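Local coordinates for glyoxalase-like domain protein (PDB 3P8A), which is of unknown function but belongs to the glyoxalase-like VOC family, whose beta-sheet folds commonly shape a cupped pocket for small molecules or metals, at residues I28-D33 with I70-V75; H54-F59 with F94-V99. All coordinates share one frame; numbering follows the deposited sequence.

Contact 1. Residues I28-D33 with I70-V75; sequences IIHYID and IELLDV
Ile28-Tyr31 runs parallel to Ile70-Val75, the short axes 4.6 Å apart at closest and their directions 35° apart, and four backbone bonds alternate along the pair: Glu71 N to Ile28 O, His30 N to Glu71 O, Leu73 N to His30 O and Ile32 N to Leu73 O. On one face Ile29 lies beside Leu73, CG2 to CD2 3.9 Å, and beside Glu71, whose OE1 meets Ile29 CG1 at 3.3 Å. The extended Glu71 chain carries its carboxylate along this apolar neighbour to Asn60 and a bound glycerol, both bonding OE2. On the other face the CB of His30 touches Leu72 CD2 at 3.8 Å; Ile32 CG1 covers one face of the imidazole, whose nitrogens bond Tyr268 and Arg264. At the C-terminal end of the pair a single water collects Tyr31 OH, Asp33 OD1 and Asp74 OD1, donating to both carboxylates and accepting from the phenol, which probably eases the repulsion between the two acids. Asp74 OD2 is held by Leu35 N. Strand 24-31 is paired parallel with strand 69-75, first with fourth in the chain, as in the beta-alpha-beta-beta-beta module of the VOC fold, though no regular helix links 24-31 to 48-53 here, with Glu71 facing a probable pocket.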
loop_
_atom_site.group_PDB
_atom_site.type_symbol
_atom_site.label_atom_id
_atom_site.label_comp_id
_atom_site.label_asym_id
_atom_site.label_seq_id
_atom_site.Cartn_x
_atom_site.Cartn_y
_atom_site.Cartn_z
ATOM N N ILE A 28 0.096 3.110 -1.181
ATOM C CA ILE A 28 -0.063 2.886 0.238
ATOM C C ILE A 28 -1.538 3.120 0.545
ATOM O O ILE A 28 -2.140 4.031 -0.015
ATOM C CB ILE A 28 0.904 3.748 1.128
ATOM C CG1 ILE A 28 0.760 3.380 2.618
ATOM C CG2 ILE A 28 0.791 5.270 0.875
ATOM C CD1 ILE A 28 1.985 3.744 3.474
ATOM N N ILE A 29 -2.119 2.299 1.406
ATOM C CA ILE A 29 -3.528 2.415 1.776
ATOM C C ILE A 29 -3.672 3.057 3.106
ATOM O O ILE A 29 -3.115 2.573 4.097
ATOM C CB ILE A 29 -4.258 1.048 1.740
ATOM C CG1 ILE A 29 -4.128 0.396 0.352
ATOM C CG2 ILE A 29 -5.747 1.177 2.138
ATOM C CD1 ILE A 29 -3.678 -0.979 0.439
ATOM N N HIS A 30 -4.494 4.111 3.144
ATOM C CA HIS A 30 -4.843 4.815 4.361
ATOM C C HIS A 30 -6.365 4.719 4.590
ATOM O O HIS A 30 -7.138 5.290 3.811
ATOM C CB HIS A 30 -4.345 6.269 4.299
ATOM C CG HIS A 30 -4.565 7.078 5.552
ATOM N ND1 HIS A 30 -4.184 8.412 5.620
ATOM C CD2 HIS A 30 -5.129 6.724 6.735
ATOM C CE1 HIS A 30 -4.517 8.820 6.837
ATOM N NE2 HIS A 30 -5.093 7.838 7.546
ATOM N N TYR A 31 -6.787 4.011 5.671
ATOM C CA TYR A 31 -8.193 3.899 6.045
ATOM C C TYR A 31 -8.626 5.180 6.774
ATOM O O TYR A 31 -8.043 5.525 7.789
ATOM C CB TYR A 31 -8.515 2.614 6.856
ATOM C CG TYR A 31 -9.866 2.652 7.552
ATOM C CD1 TYR A 31 -9.969 2.469 8.928
ATOM C CD2 TYR A 31 -11.032 2.947 6.846
ATOM C CE1 TYR A 31 -11.203 2.534 9.580
ATOM C CE2 TYR A 31 -12.255 3.105 7.497
ATOM C CZ TYR A 31 -12.338 2.872 8.863
ATOM O OH TYR A 31 -13.545 2.986 9.498
ATOM N N ILE A 32 -9.619 5.902 6.202
ATOM C CA ILE A 32 -10.162 7.159 6.735
ATOM C C ILE A 32 -11.672 7.054 6.863
ATOM O O ILE A 32 -12.349 6.874 5.860
ATOM C CB ILE A 32 -9.728 8.395 5.874
ATOM C CG1 ILE A 32 -8.218 8.654 6.033
ATOM C CG2 ILE A 32 -10.532 9.666 6.266
ATOM C CD1 ILE A 32 -7.641 9.749 5.184
ATOM N N ASP A 33 -12.200 7.191 8.085
ATOM C CA ASP A 33 -13.646 7.161 8.303
ATOM C C ASP A 33 -14.231 8.475 7.754
ATOM O O ASP A 33 -13.568 9.494 7.855
ATOM C CB ASP A 33 -13.953 7.050 9.806
ATOM C CG ASP A 33 -15.423 7.198 10.131
ATOM O OD1 ASP A 33 -16.222 6.392 9.625
ATOM O OD2 ASP A 33 -15.766 8.105 10.909
ATOM N N ILE A 70 -1.289 7.554 -3.188
ATOM C CA ILE A 70 -1.855 7.307 -1.875
ATOM C C ILE A 70 -3.305 6.934 -2.129
ATOM O O ILE A 70 -4.036 7.703 -2.769
ATOM C CB ILE A 70 -1.761 8.552 -0.947
ATOM C CG1 ILE A 70 -0.286 9.020 -0.789
ATOM C CG2 ILE A 70 -2.386 8.216 0.421
ATOM C CD1 ILE A 70 -0.115 10.505 -0.345
ATOM N N GLU A 71 -3.724 5.768 -1.622
ATOM C CA GLU A 71 -5.098 5.345 -1.710
ATOM C C GLU A 71 -5.754 5.589 -0.369
ATOM O O GLU A 71 -5.387 4.970 0.625
ATOM C CB GLU A 71 -5.236 3.879 -2.149
ATOM C CG GLU A 71 -6.689 3.500 -2.417
ATOM C CD GLU A 71 -6.991 2.023 -2.559
ATOM O OE1 GLU A 71 -6.146 1.200 -2.142
ATOM O OE2 GLU A 71 -8.105 1.687 -3.020
ATOM N N LEU A 72 -6.703 6.527 -0.330
ATOM C CA LEU A 72 -7.472 6.783 0.886
ATOM C C LEU A 72 -8.685 5.904 0.726
ATOM O O LEU A 72 -9.299 5.927 -0.325
ATOM C CB LEU A 72 -7.878 8.249 1.014
ATOM C CG LEU A 72 -6.792 9.301 0.960
ATOM C CD1 LEU A 72 -7.346 10.578 1.418
ATOM C CD2 LEU A 72 -5.548 8.922 1.815
ATOM N N LEU A 73 -8.983 5.086 1.704
ATOM C CA LEU A 73 -10.024 4.079 1.598
ATOM C C LEU A 73 -11.034 4.179 2.706
ATOM O O LEU A 73 -10.666 4.423 3.848
ATOM C CB LEU A 73 -9.335 2.666 1.566
ATOM C CG LEU A 73 -10.212 1.404 1.293
ATOM C CD1 LEU A 73 -10.714 1.363 -0.177
ATOM C CD2 LEU A 73 -9.448 0.130 1.616
ATOM N N ASP A 74 -12.335 3.986 2.372
ATOM C CA ASP A 74 -13.407 3.961 3.364
ATOM C C ASP A 74 -14.450 2.888 2.992
ATOM O O ASP A 74 -14.429 2.372 1.889
ATOM C CB ASP A 74 -14.054 5.343 3.504
ATOM C CG ASP A 74 -14.946 5.599 4.732
ATOM O OD1 ASP A 74 -14.960 4.742 5.670
ATOM O OD2 ASP A 74 -15.539 6.688 4.806
ATOM N N VAL A 75 -15.345 2.568 3.917
ATOM C CA VAL A 75 -16.386 1.576 3.715
ATOM C C VAL A 75 -17.758 2.238 3.633
ATOM O O VAL A 75 -18.138 3.003 4.524
ATOM C CB VAL A 75 -16.299 0.402 4.736
ATOM C CG1 VAL A 75 -15.965 0.880 6.144
ATOM C CG2 VAL A 75 -17.549 -0.480 4.723
HETATM O O HOH W 1 -15.784 4.114 8.183
#

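Contact 2. Residues H54-F59 with F94-V99; sequences HKYGTF and FATQIV
Residues 54-59 turn through a loop into the start of strand 58-64, while 94-99 coil into the short helix 97-100; the nearest CA atoms, those of Tyr56 and Ala95, are 6.5 Å apart, and no hydrogen bond joins the two segments. Ala95 is the centre of the contact. Its methyl points at the other segment and touches both Tyr56 CB and Tyr56 CG, at 3.6 Å each, meeting the root of the aromatic side chain obliquely. The small side chain of Ala95 suits the close approach of the two segments. Tyr56 CG stands anti to its own carbonyl carbon (chi1 -55°), which swings the ring across the Ala95 methyl, with Thr96 CG2 4.0 Å from Tyr56 CD1. The Phe94 ring, its plane at 75° to that of Tyr56, makes an oblique aromatic contact through CE2 to CE2 at 4.3 Å, and the Ala95 methyl lies over the rim of one Phe94 face. Two residues on from Tyr56, Thr58 sets CG2 3.8 Å from the same methyl and 4.1 Å from Ile98 CD1, the Thr58 and Ile98 side chains running past each other in opposite directions. Thr58 suits this mixed site: its methyl packs here while OG1 bonds His53 ND1. Thr96 works likewise, its hydroxyl bonding the carbonyl of Gly90. Leu81 of helix 78-84 touches Tyr56, Ala95 and Thr96. The arrangement is plain apolar packing of a short helix and its lead-in against the hairpin turn joining strands 48-53 and 58-64, at the edge of the eight-stranded mixed sheet.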
loop_
_atom_site.group_PDB
_atom_site.type_symbol
_atom_site.label_atom_id
_atom_site.label_comp_id
_atom_site.label_asym_id
_atom_site.label_seq_id
_atom_site.Cartn_x
_atom_site.Cartn_y
_atom_site.Cartn_z
ATOM N N HIS A 54 -17.159 -3.101 -5.723
ATOM C CA HIS A 54 -18.423 -3.821 -5.525
ATOM C C HIS A 54 -18.337 -5.054 -4.661
ATOM O O HIS A 54 -19.231 -5.263 -3.858
ATOM C CB HIS A 54 -19.173 -4.113 -6.838
ATOM C CG HIS A 54 -20.615 -4.453 -6.595
ATOM N ND1 HIS A 54 -21.589 -3.467 -6.538
ATOM C CD2 HIS A 54 -21.188 -5.652 -6.314
ATOM C CE1 HIS A 54 -22.722 -4.099 -6.255
ATOM N NE2 HIS A 54 -22.530 -5.416 -6.115
ATOM N N LYS A 55 -17.258 -5.841 -4.792
ATOM C CA LYS A 55 -17.040 -7.063 -4.007
ATOM C C LYS A 55 -16.977 -6.813 -2.496
ATOM O O LYS A 55 -17.404 -7.671 -1.720
ATOM C CB LYS A 55 -15.711 -7.705 -4.396
ATOM C CG LYS A 55 -15.706 -8.488 -5.692
ATOM C CD LYS A 55 -14.273 -8.757 -6.176
ATOM C CE LYS A 55 -13.457 -9.664 -5.279
ATOM N NZ LYS A 55 -13.979 -11.060 -5.244
ATOM N N TYR A 56 -16.406 -5.658 -2.082
ATOM C CA TYR A 56 -16.169 -5.349 -0.671
ATOM C C TYR A 56 -17.026 -4.285 -0.027
ATOM O O TYR A 56 -17.147 -4.290 1.195
ATOM C CB TYR A 56 -14.690 -5.035 -0.452
ATOM C CG TYR A 56 -13.756 -6.128 -0.930
ATOM C CD1 TYR A 56 -13.666 -7.343 -0.251
ATOM C CD2 TYR A 56 -12.954 -5.944 -2.051
ATOM C CE1 TYR A 56 -12.815 -8.356 -0.693
ATOM C CE2 TYR A 56 -12.113 -6.957 -2.512
ATOM C CZ TYR A 56 -12.028 -8.149 -1.814
ATOM O OH TYR A 56 -11.170 -9.124 -2.244
ATOM N N GLY A 57 -17.607 -3.387 -0.819
ATOM C CA GLY A 57 -18.449 -2.316 -0.287
ATOM C C GLY A 57 -17.661 -1.095 0.157
ATOM O O GLY A 57 -18.154 -0.292 0.958
ATOM N N THR A 58 -16.422 -0.951 -0.366
ATOM C CA THR A 58 -15.484 0.140 -0.056
ATOM C C THR A 58 -15.387 1.099 -1.230
ATOM O O THR A 58 -15.756 0.734 -2.351
ATOM C CB THR A 58 -14.085 -0.404 0.303
ATOM O OG1 THR A 58 -13.627 -1.313 -0.707
ATOM C CG2 THR A 58 -14.029 -1.054 1.671
ATOM N N PHE A 59 -14.891 2.327 -0.973
ATOM C CA PHE A 59 -14.642 3.363 -1.985
ATOM C C PHE A 59 -13.372 4.100 -1.640
ATOM O O PHE A 59 -12.954 4.106 -0.480
ATOM C CB PHE A 59 -15.820 4.353 -2.116
ATOM C CG PHE A 59 -16.164 5.139 -0.871
ATOM C CD1 PHE A 59 -16.909 4.561 0.153
ATOM C CD2 PHE A 59 -15.794 6.472 -0.748
ATOM C CE1 PHE A 59 -17.232 5.291 1.298
ATOM C CE2 PHE A 59 -16.117 7.207 0.402
ATOM C CZ PHE A 59 -16.836 6.613 1.414
ATOM N N PHE A 94 -7.200 -6.563 0.942
ATOM C CA PHE A 94 -6.875 -5.228 1.437
ATOM C C PHE A 94 -8.067 -4.555 2.132
ATOM O O PHE A 94 -7.881 -3.981 3.200
ATOM C CB PHE A 94 -6.293 -4.331 0.325
ATOM C CG PHE A 94 -7.331 -3.818 -0.638
ATOM C CD1 PHE A 94 -7.859 -2.545 -0.499
ATOM C CD2 PHE A 94 -7.842 -4.642 -1.638
ATOM C CE1 PHE A 94 -8.868 -2.094 -1.360
ATOM C CE2 PHE A 94 -8.872 -4.206 -2.471
ATOM C CZ PHE A 94 -9.372 -2.927 -2.339
ATOM N N ALA A 95 -9.294 -4.636 1.555
ATOM C CA ALA A 95 -10.477 -3.961 2.116
ATOM C C ALA A 95 -10.928 -4.476 3.489
ATOM O O ALA A 95 -11.259 -3.690 4.361
ATOM C CB ALA A 95 -11.629 -4.013 1.123
ATOM N N THR A 96 -10.930 -5.794 3.673
ATOM C CA THR A 96 -11.364 -6.474 4.880
ATOM C C THR A 96 -10.435 -6.239 6.067
ATOM O O THR A 96 -10.834 -6.501 7.208
ATOM C CB THR A 96 -11.697 -7.963 4.590
ATOM O OG1 THR A 96 -10.564 -8.597 4.016
ATOM C CG2 THR A 96 -12.881 -8.145 3.623
ATOM N N GLN A 97 -9.210 -5.690 5.821
ATOM C CA GLN A 97 -8.254 -5.316 6.876
ATOM C C GLN A 97 -8.889 -4.278 7.775
ATOM O O GLN A 97 -8.591 -4.269 8.971
ATOM C CB GLN A 97 -6.955 -4.714 6.301
ATOM C CG GLN A 97 -6.046 -5.729 5.653
ATOM C CD GLN A 97 -4.718 -5.106 5.315
ATOM O OE1 GLN A 97 -4.009 -4.570 6.179
ATOM N NE2 GLN A 97 -4.335 -5.191 4.060
ATOM N N ILE A 98 -9.795 -3.437 7.210
ATOM C CA ILE A 98 -10.567 -2.391 7.937
ATOM C C ILE A 98 -11.315 -3.069 9.102
ATOM O O ILE A 98 -11.212 -2.620 10.247
ATOM C CB ILE A 98 -11.533 -1.591 7.003
ATOM C CG1 ILE A 98 -10.755 -0.770 5.959
ATOM C CG2 ILE A 98 -12.457 -0.639 7.819
ATOM C CD1 ILE A 98 -11.669 -0.109 4.829
ATOM N N VAL A 99 -11.986 -4.197 8.812
ATOM C CA VAL A 99 -12.741 -4.978 9.812
ATOM C C VAL A 99 -11.810 -5.701 10.791
ATOM O O VAL A 99 -11.953 -5.579 12.008
ATOM C CB VAL A 99 -13.732 -5.984 9.132
ATOM C CG1 VAL A 99 -14.455 -6.845 10.184
ATOM C CG2 VAL A 99 -14.746 -5.239 8.276
#

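In the fold
Contacts 1 and 2 are both buried and lie on the same side of the chain's centre, about 10 Å apart between their centres, contact 1 being the nearer to that centre. They share one sheet: strand 58-64, which begins in contact 2, is the antiparallel neighbour of strand 69-75 in contact 1, and a probable hydrogen bond from Phe59 N to Asp74 O joins them at 2.9 Å. Packing also bridges the two, Tyr31 CZ meeting Ile98 CG2 at 3.7 Å. Their chemistry differs with position. Contact 1, inside the sheet, relies on regular backbone bonds with apolar and acidic side chains; contact 2, where helix meets sheet edge, relies on side-chain packing alone.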